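Local coordinates for Esterase/lipase (Lactobacillus rhamnosus, PDB 4N5H), which probably hydrolyses ester bonds, and may also transfer acyl groups, as an enzyme of the alpha/beta hydrolase fold, at residues A[176-181]-A[299-304]; A[183-188]-A[235-240]; A[243-248]-A[276-281]. The protein carries 1 engineered substitution. One frame throughout, in Å; residues are numbered along the deposited sequence.

Contact 1: residues A[176-181]-A[299-304]; sequences NFTLVA and RTFDAL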
loop_
_atom_site.group_PDB
_atom_site.type_symbol
_atom_site.label_atom_id
_atom_site.label_comp_id
_atom_site.label_asym_id
_atom_site.label_seq_id
_atom_site.Cartn_x
_atom_site.Cartn_y
_atom_site.Cartn_z
ATOM N N ASN A 176 4.563 6.729 39.274
ATOM C CA ASN A 176 3.761 5.634 39.837
ATOM C C ASN A 176 2.694 5.312 38.787
ATOM O O ASN A 176 2.428 6.132 37.916
ATOM C CB ASN A 176 3.004 6.114 41.088
ATOM C CG ASN A 176 3.918 6.710 42.203
ATOM O OD1 ASN A 176 4.818 6.048 42.716
ATOM N ND2 ASN A 176 3.639 7.994 42.590
ATOM N N PHE A 177 2.000 4.218 38.956
ATOM C CA PHE A 177 0.849 3.841 38.123
ATOM C C PHE A 177 -0.442 4.237 38.812
ATOM O O PHE A 177 -0.665 3.862 40.013
ATOM C CB PHE A 177 0.852 2.347 37.850
ATOM C CG PHE A 177 2.162 1.841 37.340
ATOM C CD1 PHE A 177 2.838 0.838 37.981
ATOM C CD2 PHE A 177 2.708 2.421 36.210
ATOM C CE1 PHE A 177 4.089 0.399 37.501
ATOM C CE2 PHE A 177 3.915 1.956 35.715
ATOM C CZ PHE A 177 4.627 0.980 36.372
ATOM N N THR A 178 -1.250 5.029 38.136
ATOM C CA THR A 178 -2.553 5.438 38.602
ATOM C C THR A 178 -3.581 4.284 38.584
ATOM O O THR A 178 -4.408 4.132 39.497
ATOM C CB THR A 178 -3.048 6.627 37.743
ATOM O OG1 THR A 178 -2.052 7.629 37.764
ATOM C CG2 THR A 178 -4.359 7.199 38.257
ATOM N N LEU A 179 -3.485 3.440 37.565
ATOM C CA LEU A 179 -4.365 2.335 37.364
ATOM C C LEU A 179 -3.574 1.291 36.560
ATOM O O LEU A 179 -2.802 1.696 35.685
ATOM C CB LEU A 179 -5.556 2.777 36.517
ATOM C CG LEU A 179 -6.572 1.695 36.111
ATOM C CD1 LEU A 179 -7.223 0.904 37.275
ATOM C CD2 LEU A 179 -7.716 2.338 35.267
ATOM N N VAL A 180 -3.806 0.039 36.817
ATOM C CA VAL A 180 -3.243 -1.052 36.057
ATOM C C VAL A 180 -4.413 -1.857 35.492
ATOM O O VAL A 180 -5.188 -2.511 36.198
ATOM C CB VAL A 180 -2.355 -1.928 36.874
ATOM C CG1 VAL A 180 -1.752 -2.995 36.035
ATOM C CG2 VAL A 180 -1.239 -1.158 37.534
ATOM N N ALA A 181 -4.529 -1.812 34.151
ATOM C CA ALA A 181 -5.631 -2.473 33.436
ATOM C C ALA A 181 -5.128 -3.713 32.685
ATOM O O ALA A 181 -4.213 -3.619 31.858
ATOM C CB ALA A 181 -6.297 -1.574 32.471
ATOM N N ARG A 299 -12.072 6.094 31.133
ATOM C CA ARG A 299 -12.869 6.860 32.138
ATOM C C ARG A 299 -12.549 6.462 33.583
ATOM O O ARG A 299 -12.574 7.351 34.472
ATOM C CB ARG A 299 -14.351 6.764 31.887
ATOM C CG ARG A 299 -14.833 7.436 30.616
ATOM C CD ARG A 299 -14.406 8.890 30.427
ATOM N NE ARG A 299 -13.063 9.196 29.816
ATOM C CZ ARG A 299 -12.817 9.210 28.517
ATOM N NH1 ARG A 299 -13.827 8.868 27.669
ATOM N NH2 ARG A 299 -11.626 9.541 28.015
ATOM N N THR A 300 -12.243 5.194 33.851
ATOM C CA THR A 300 -11.840 4.762 35.152
ATOM C C THR A 300 -10.534 5.468 35.493
ATOM O O THR A 300 -10.342 5.983 36.648
ATOM C CB THR A 300 -11.689 3.253 35.163
ATOM O OG1 THR A 300 -12.944 2.677 34.820
ATOM C CG2 THR A 300 -11.210 2.700 36.528
ATOM N N PHE A 301 -9.614 5.462 34.528
ATOM C CA PHE A 301 -8.304 6.131 34.683
ATOM C C PHE A 301 -8.502 7.604 35.017
ATOM O O PHE A 301 -7.879 8.140 35.913
ATOM C CB PHE A 301 -7.505 5.937 33.365
ATOM C CG PHE A 301 -6.225 6.700 33.244
ATOM C CD1 PHE A 301 -5.373 6.865 34.312
ATOM C CD2 PHE A 301 -5.795 7.130 31.986
ATOM C CE1 PHE A 301 -4.162 7.490 34.129
ATOM C CE2 PHE A 301 -4.550 7.766 31.796
ATOM C CZ PHE A 301 -3.757 7.981 32.896
ATOM N N ASP A 302 -9.333 8.241 34.259
ATOM C CA ASP A 302 -9.591 9.689 34.430
ATOM C C ASP A 302 -10.203 9.928 35.817
ATOM O O ASP A 302 -9.836 10.929 36.458
ATOM C CB ASP A 302 -10.613 10.196 33.427
ATOM C CG ASP A 302 -10.090 10.269 31.986
ATOM O OD1 ASP A 302 -8.863 10.159 31.752
ATOM O OD2 ASP A 302 -10.917 10.615 31.139
ATOM N N ALA A 303 -11.093 9.074 36.254
ATOM C CA ALA A 303 -11.713 9.282 37.575
ATOM C C ALA A 303 -10.678 9.171 38.716
ATOM O O ALA A 303 -10.655 9.989 39.624
ATOM C CB ALA A 303 -12.844 8.345 37.777
ATOM N N LEU A 304 -9.765 8.184 38.621
ATOM C CA LEU A 304 -8.716 7.956 39.564
ATOM C C LEU A 304 -7.753 9.126 39.504
ATOM O O LEU A 304 -7.244 9.523 40.576
ATOM C CB LEU A 304 -8.043 6.667 39.393
ATOM C CG LEU A 304 -8.854 5.461 39.716
ATOM C CD1 LEU A 304 -8.316 4.151 39.136
ATOM C CD2 LEU A 304 -8.980 5.318 41.244
#
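Leu179, at the start of strand 179-183, points its side chain at helix 288-311 and meets Thr300, Phe301 and Leu304. Its CB lies 4.0 Å from Leu304 CD1. CG stands anti to the backbone N (chi1 176°), and beyond it the two methyls part. CD1 touches the same methyl, Leu304 CD1, at 3.9 Å. CD2 goes to the preceding turn of the helix. It rests 3.7 Å from Thr300 CG2, and it also comes close to the backbone N of Phe301. The forked end of Leu179 therefore spans one helical turn. The side chain of Leu179 crosses those of Thr300 and Leu304 at about a right angle.

Thr178 adds the second half of the contact. Its CB comes to the edge of the Phe301 ring, near the ring plane, 3.9 Å from CE1. Its CG2 reaches Leu304 CB at 3.9 Å, and these two side chains run past each other in opposite directions. The side-chain contacts are made by carbon atoms, with leucine methyls also touching backbone N and O atoms. The threonine hydroxyls are engaged in their own neighbourhoods: Thr178 OG1 bonds to Val140 N and Thr300 OG1 to Glu296 O. Leu179 and Phe301 also both touch Leu141 of strand 140-145, which extends the apolar layer to the next strand.

The short strand and helix segments run nearly antiparallel, at 167°, with axes 9.4 Å apart. This is the layering of the alpha/beta hydrolase fold, in which a helix near the C terminus packs on one face of the central, mostly parallel sheet.

Contact 2: residues A[183-188]-A[235-240]; sequences VCPVAE and FMLIGG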
loop_
_atom_site.group_PDB
_atom_site.type_symbol
_atom_site.label_atom_id
_atom_site.label_comp_id
_atom_site.label_asym_id
_atom_site.label_seq_id
_atom_site.Cartn_x
_atom_site.Cartn_y
_atom_site.Cartn_z
ATOM N N VAL A 183 -5.972 -6.938 30.340
ATOM C CA VAL A 183 -6.939 -7.428 29.375
ATOM C C VAL A 183 -6.651 -8.929 29.131
ATOM O O VAL A 183 -5.638 -9.264 28.561
ATOM C CB VAL A 183 -6.874 -6.658 28.004
ATOM C CG1 VAL A 183 -7.825 -7.215 26.951
ATOM C CG2 VAL A 183 -7.187 -5.194 28.222
ATOM N N CYS A 184 -7.584 -9.789 29.514
ATOM C CA CYS A 184 -7.453 -11.231 29.417
ATOM C C CYS A 184 -6.060 -11.712 29.846
ATOM O O CYS A 184 -5.362 -12.389 29.114
ATOM C CB CYS A 184 -7.719 -11.771 27.991
ATOM S SG CYS A 184 -9.373 -11.324 27.383
ATOM N N PRO A 185 -5.660 -11.322 31.071
ATOM C CA PRO A 185 -4.289 -11.629 31.447
ATOM C C PRO A 185 -4.077 -13.130 31.660
ATOM O O PRO A 185 -5.012 -13.846 32.029
ATOM C CB PRO A 185 -4.118 -10.950 32.795
ATOM C CG PRO A 185 -5.490 -10.906 33.322
ATOM C CD PRO A 185 -6.354 -10.568 32.114
ATOM N N VAL A 186 -2.838 -13.563 31.461
ATOM C CA VAL A 186 -2.349 -14.880 31.897
ATOM C C VAL A 186 -1.480 -14.698 33.135
ATOM O O VAL A 186 -0.300 -14.916 33.120
ATOM C CB VAL A 186 -1.738 -15.615 30.743
ATOM C CG1 VAL A 186 -1.457 -17.072 31.155
ATOM C CG2 VAL A 186 -2.791 -15.640 29.639
ATOM N N ALA A 187 -2.088 -14.190 34.175
ATOM C CA ALA A 187 -1.303 -13.754 35.313
ATOM C C ALA A 187 -0.846 -14.879 36.242
ATOM O O ALA A 187 0.079 -14.638 37.077
ATOM C CB ALA A 187 -2.016 -12.672 36.078
ATOM N N GLU A 188 -1.459 -16.080 36.081
ATOM C CA GLU A 188 -1.075 -17.262 36.857
ATOM C C GLU A 188 -0.605 -18.382 35.940
ATOM O O GLU A 188 -1.310 -19.394 35.757
ATOM C CB GLU A 188 -2.261 -17.698 37.737
ATOM C CG GLU A 188 -2.749 -16.640 38.688
ATOM C CD GLU A 188 -1.779 -16.403 39.842
ATOM O OE1 GLU A 188 -1.422 -17.384 40.553
ATOM O OE2 GLU A 188 -1.389 -15.276 40.045
ATOM N N PHE A 235 -6.456 -1.881 40.201
ATOM C CA PHE A 235 -6.460 -2.712 39.002
ATOM C C PHE A 235 -7.807 -2.646 38.337
ATOM O O PHE A 235 -8.869 -2.352 38.954
ATOM C CB PHE A 235 -6.146 -4.139 39.270
ATOM C CG PHE A 235 -4.657 -4.389 39.537
ATOM C CD1 PHE A 235 -4.048 -3.968 40.706
ATOM C CD2 PHE A 235 -3.847 -5.044 38.597
ATOM C CE1 PHE A 235 -2.684 -4.195 40.928
ATOM C CE2 PHE A 235 -2.536 -5.285 38.867
ATOM C CZ PHE A 235 -1.922 -4.838 39.987
ATOM N N MET A 236 -7.802 -2.915 37.017
ATOM C CA MET A 236 -9.076 -3.116 36.281
ATOM C C MET A 236 -8.932 -4.366 35.435
ATOM O O MET A 236 -7.923 -4.491 34.654
ATOM C CB MET A 236 -9.391 -1.927 35.412
ATOM C CG MET A 236 -10.680 -2.052 34.637
ATOM S SD MET A 236 -10.991 -0.623 33.611
ATOM C CE MET A 236 -12.568 -1.108 32.866
ATOM N N LEU A 237 -9.830 -5.310 35.590
ATOM C CA LEU A 237 -9.728 -6.575 34.922
ATOM C C LEU A 237 -10.796 -6.615 33.837
ATOM O O LEU A 237 -11.979 -6.480 34.132
ATOM C CB LEU A 237 -9.919 -7.755 35.868
ATOM C CG LEU A 237 -9.968 -9.124 35.270
ATOM C CD1 LEU A 237 -8.636 -9.409 34.544
ATOM C CD2 LEU A 237 -10.228 -10.168 36.382
ATOM N N ILE A 238 -10.320 -6.779 32.607
ATOM C CA ILE A 238 -11.110 -6.781 31.369
ATOM C C ILE A 238 -11.034 -8.108 30.706
ATOM O O ILE A 238 -9.959 -8.684 30.547
ATOM C CB ILE A 238 -10.590 -5.676 30.445
ATOM C CG1 ILE A 238 -10.774 -4.312 31.079
ATOM C CG2 ILE A 238 -11.210 -5.744 29.062
ATOM C CD1 ILE A 238 -9.955 -3.194 30.436
ATOM N N GLY A 239 -12.187 -8.601 30.219
ATOM C CA GLY A 239 -12.208 -9.883 29.522
ATOM C C GLY A 239 -13.626 -10.365 29.412
ATOM O O GLY A 239 -14.555 -9.546 29.178
ATOM N N GLY A 240 -13.814 -11.675 29.530
ATOM C CA GLY A 240 -15.166 -12.186 29.456
ATOM C C GLY A 240 -15.236 -13.661 29.354
ATOM O O GLY A 240 -14.239 -14.362 29.151
#
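Leu237 meets Pro185 at the beginning of the contact along strand 235-240. Its CG is anti to the backbone N (chi1 174°), and CD1 at the tip comes 3.5 Å from Pro185 CD and 3.7 Å from Pro185 CG. The leucine crosses the proline ring at about a right angle. Helix 246-258 lies on this side, with Ser249 and Leu253 touching Leu237.

Ile238 comes next and projects from the other face of the sheet, beside Val183. The two residues form a parallel beta bridge. Ile238 CD1 lies 4.1 Å from Val183 CG2, and Thr293 of helix 288-311 touches the isoleucine as well. Ile238 O accepts from Cys184 N at 2.8 Å. This bond is almost straight, 178° at the hydrogen. Ile238 O also has a CA-H...O contact with Val183 CA at 3.5 Å.

Gly239 follows, with Cys184 SG 3.8 Å from its CA. A CB built on this glycine would stand only 3.5 Å from that sulfur, which is tight.

Cys184 has a left-handed backbone conformation, and here the chain turns out of its strand. The chemistry implies a short buried junction. One nearly straight backbone bond carries the parallel pairing to the end of strand 179-183. One alkyl contact lies on each side of the sheet, and the missing side chain at Gly239 leaves room for the Cys184 sulfur next to Asp243 and His278.

Contact 3: residues A[243-248]-A[276-281]; sequences DSFYLQ and LKHVFN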
loop_
_atom_site.group_PDB
_atom_site.type_symbol
_atom_site.label_atom_id
_atom_site.label_comp_id
_atom_site.label_asym_id
_atom_site.label_seq_id
_atom_site.Cartn_x
_atom_site.Cartn_y
_atom_site.Cartn_z
ATOM N N ASP A 243 -13.527 -15.391 26.465
ATOM C CA ASP A 243 -12.067 -15.447 26.437
ATOM C C ASP A 243 -11.582 -16.892 26.594
ATOM O O ASP A 243 -11.975 -17.540 27.533
ATOM C CB ASP A 243 -11.571 -14.539 27.595
ATOM C CG ASP A 243 -10.065 -14.604 27.796
ATOM O OD1 ASP A 243 -9.356 -14.914 26.812
ATOM O OD2 ASP A 243 -9.630 -14.308 28.905
ATOM N N SER A 244 -10.806 -17.404 25.684
ATOM C CA SER A 244 -10.250 -18.719 25.826
ATOM C C SER A 244 -9.439 -18.831 27.129
ATOM O O SER A 244 -9.371 -19.915 27.677
ATOM C CB SER A 244 -9.308 -19.007 24.693
ATOM O OG SER A 244 -8.347 -17.985 24.486
ATOM N N PHE A 245 -8.928 -17.722 27.667
ATOM C CA PHE A 245 -8.248 -17.681 28.998
ATOM C C PHE A 245 -9.094 -17.215 30.123
ATOM O O PHE A 245 -8.602 -16.748 31.157
ATOM C CB PHE A 245 -6.990 -16.808 28.891
ATOM C CG PHE A 245 -5.896 -17.438 28.078
ATOM C CD1 PHE A 245 -5.781 -17.178 26.734
ATOM C CD2 PHE A 245 -5.050 -18.361 28.666
ATOM C CE1 PHE A 245 -4.746 -17.659 25.941
ATOM C CE2 PHE A 245 -4.042 -18.928 27.862
ATOM C CZ PHE A 245 -3.861 -18.509 26.535
ATOM N N TYR A 246 -10.408 -17.387 30.072
ATOM C CA TYR A 246 -11.276 -16.885 31.121
ATOM C C TYR A 246 -10.897 -17.525 32.474
ATOM O O TYR A 246 -11.028 -16.876 33.509
ATOM C CB TYR A 246 -12.755 -17.201 30.792
ATOM C CG TYR A 246 -13.761 -16.707 31.779
ATOM C CD1 TYR A 246 -13.840 -15.349 32.230
ATOM C CD2 TYR A 246 -14.672 -17.621 32.357
ATOM C CE1 TYR A 246 -14.789 -14.913 33.104
ATOM C CE2 TYR A 246 -15.622 -17.160 33.248
ATOM C CZ TYR A 246 -15.699 -15.829 33.612
ATOM O OH TYR A 246 -16.612 -15.399 34.502
ATOM N N LEU A 247 -10.468 -18.786 32.478
ATOM C CA LEU A 247 -10.118 -19.373 33.756
ATOM C C LEU A 247 -9.018 -18.603 34.475
ATOM O O LEU A 247 -8.968 -18.520 35.700
ATOM C CB LEU A 247 -9.648 -20.824 33.616
ATOM C CG LEU A 247 -10.706 -21.906 33.355
ATOM C CD1 LEU A 247 -10.023 -23.227 33.756
ATOM C CD2 LEU A 247 -12.050 -21.682 34.094
ATOM N N GLN A 248 -8.081 -18.050 33.707
ATOM C CA GLN A 248 -7.075 -17.154 34.307
ATOM C C GLN A 248 -7.640 -15.911 34.982
ATOM O O GLN A 248 -7.139 -15.447 35.977
ATOM C CB GLN A 248 -6.074 -16.742 33.244
ATOM C CG GLN A 248 -5.171 -17.857 32.790
ATOM C CD GLN A 248 -3.987 -18.075 33.729
ATOM O OE1 GLN A 248 -3.431 -17.128 34.290
ATOM N NE2 GLN A 248 -3.647 -19.323 33.956
ATOM N N LEU A 276 -16.696 -11.928 21.174
ATOM C CA LEU A 276 -15.944 -11.240 22.259
ATOM C C LEU A 276 -14.933 -12.238 22.793
ATOM O O LEU A 276 -14.943 -12.682 23.955
ATOM C CB LEU A 276 -16.940 -10.790 23.306
ATOM C CG LEU A 276 -17.939 -9.814 22.771
ATOM C CD1 LEU A 276 -18.756 -9.333 23.936
ATOM C CD2 LEU A 276 -17.331 -8.649 22.006
ATOM N N LYS A 277 -14.020 -12.553 21.888
ATOM C CA LYS A 277 -12.969 -13.537 22.122
ATOM C C LYS A 277 -11.796 -12.943 22.910
ATOM O O LYS A 277 -11.815 -11.808 23.307
ATOM C CB LYS A 277 -12.461 -14.032 20.777
ATOM C CG LYS A 277 -11.765 -12.962 19.904
ATOM C CD LYS A 277 -11.053 -13.556 18.698
ATOM C CE LYS A 277 -9.719 -14.202 19.116
ATOM N NZ LYS A 277 -8.599 -13.339 19.569
ATOM N N HIS A 278 -10.757 -13.770 23.129
ATOM C CA HIS A 278 -9.522 -13.304 23.775
ATOM C C HIS A 278 -9.070 -12.041 23.129
ATOM O O HIS A 278 -8.938 -11.948 21.922
ATOM C CB HIS A 278 -8.465 -14.420 23.560
ATOM C CG HIS A 278 -7.183 -14.191 24.270
ATOM N ND1 HIS A 278 -7.110 -14.152 25.645
ATOM C CD2 HIS A 278 -5.916 -14.083 23.812
ATOM C CE1 HIS A 278 -5.851 -13.928 25.994
ATOM N NE2 HIS A 278 -5.104 -13.945 24.915
ATOM N N VAL A 279 -8.806 -11.061 23.972
ATOM C CA VAL A 279 -8.273 -9.768 23.652
ATOM C C VAL A 279 -8.971 -9.037 22.510
ATOM O O VAL A 279 -8.337 -8.311 21.755
ATOM C CB VAL A 279 -6.732 -9.748 23.456
ATOM C CG1 VAL A 279 -6.032 -10.266 24.724
ATOM C CG2 VAL A 279 -6.270 -10.467 22.246
ATOM N N PHE A 280 -10.287 -9.188 22.415
ATOM C CA PHE A 280 -11.025 -8.654 21.243
ATOM C C PHE A 280 -10.913 -7.146 21.154
ATOM O O PHE A 280 -10.822 -6.608 20.059
ATOM C CB PHE A 280 -12.524 -9.080 21.255
ATOM C CG PHE A 280 -13.323 -8.299 22.263
ATOM C CD1 PHE A 280 -13.854 -7.050 21.956
ATOM C CD2 PHE A 280 -13.530 -8.803 23.583
ATOM C CE1 PHE A 280 -14.533 -6.313 22.946
ATOM C CE2 PHE A 280 -14.229 -8.120 24.535
ATOM C CZ PHE A 280 -14.747 -6.822 24.226
ATOM N N ASN A 281 -10.853 -6.507 22.295
ATOM C CA ASN A 281 -10.813 -5.010 22.352
ATOM C C ASN A 281 -9.510 -4.351 21.956
ATOM O O ASN A 281 -9.440 -3.168 21.664
ATOM C CB ASN A 281 -11.328 -4.494 23.679
ATOM C CG ASN A 281 -10.490 -4.951 24.828
ATOM O OD1 ASN A 281 -10.384 -6.180 25.055
ATOM N ND2 ASN A 281 -9.793 -4.061 25.454
HETATM O O HOH W 1 -10.807 -16.662 22.590
#
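Asp243 and His278 form a His-carboxylate hydrogen bond, consistent with the acid and base of the Ser-His-Asp catalytic triad of alpha/beta hydrolases. His278 ND1 donates to Asp243 OD1 at 2.6 Å. OD1 is met on its syn side, and the carboxylate and imidazole planes are only 16° apart. At the other end of the ring, NE2 bonds to Ser146 OG, the likely nucleophile.

OD1 has a second donor. Phe245 N reaches Asp243 OD1 at 3.0 Å from the opposite face of the carboxylate, closing an Asx turn. Two donors thus grip OD1 from opposite faces and probably limit how the carboxylate can turn.

The imidazole is sandwiched. Val279 CG1 sits over the centre of one face, 3.7 Å above the plane. Phe245 CD1 lies over the other face, nearer the rim, 3.3 Å from His278 CE1. The two ring planes are inclined at 48°.

An alanine in place of His278 would probably leave Ser146 OG without its imidazole partner and Asp243 OD1 without its imidazole donor, though still bonded to Phe245 N, and would open a gap between Phe245 and Val279.

A water joins the two backbones, accepting from Ser244 N at 3.2 Å and from His278 N at 2.9 Å.

In the fold
From the N terminus, helix 2-28 and then the early strands and helices precede residues 176-181, where contact 1 opens. Contact 2 opens just after, at 183-188, and closes at 235-240, on the neighbouring strand. Contact 3 opens three residues later at 243-248 and closes at 276-281. Contact 1 closes last, at 299-304. Contacts 2 and 3 therefore follow one another in series, both inside the long loop of contact 1, and none cross. Contact 1 ties helix 288-311 to the sheet. Contact 2 joins two strands. Contact 3 links the two loops at the probable active site. Gln248 OE1 bonds to Glu188 N between contacts 2 and 3.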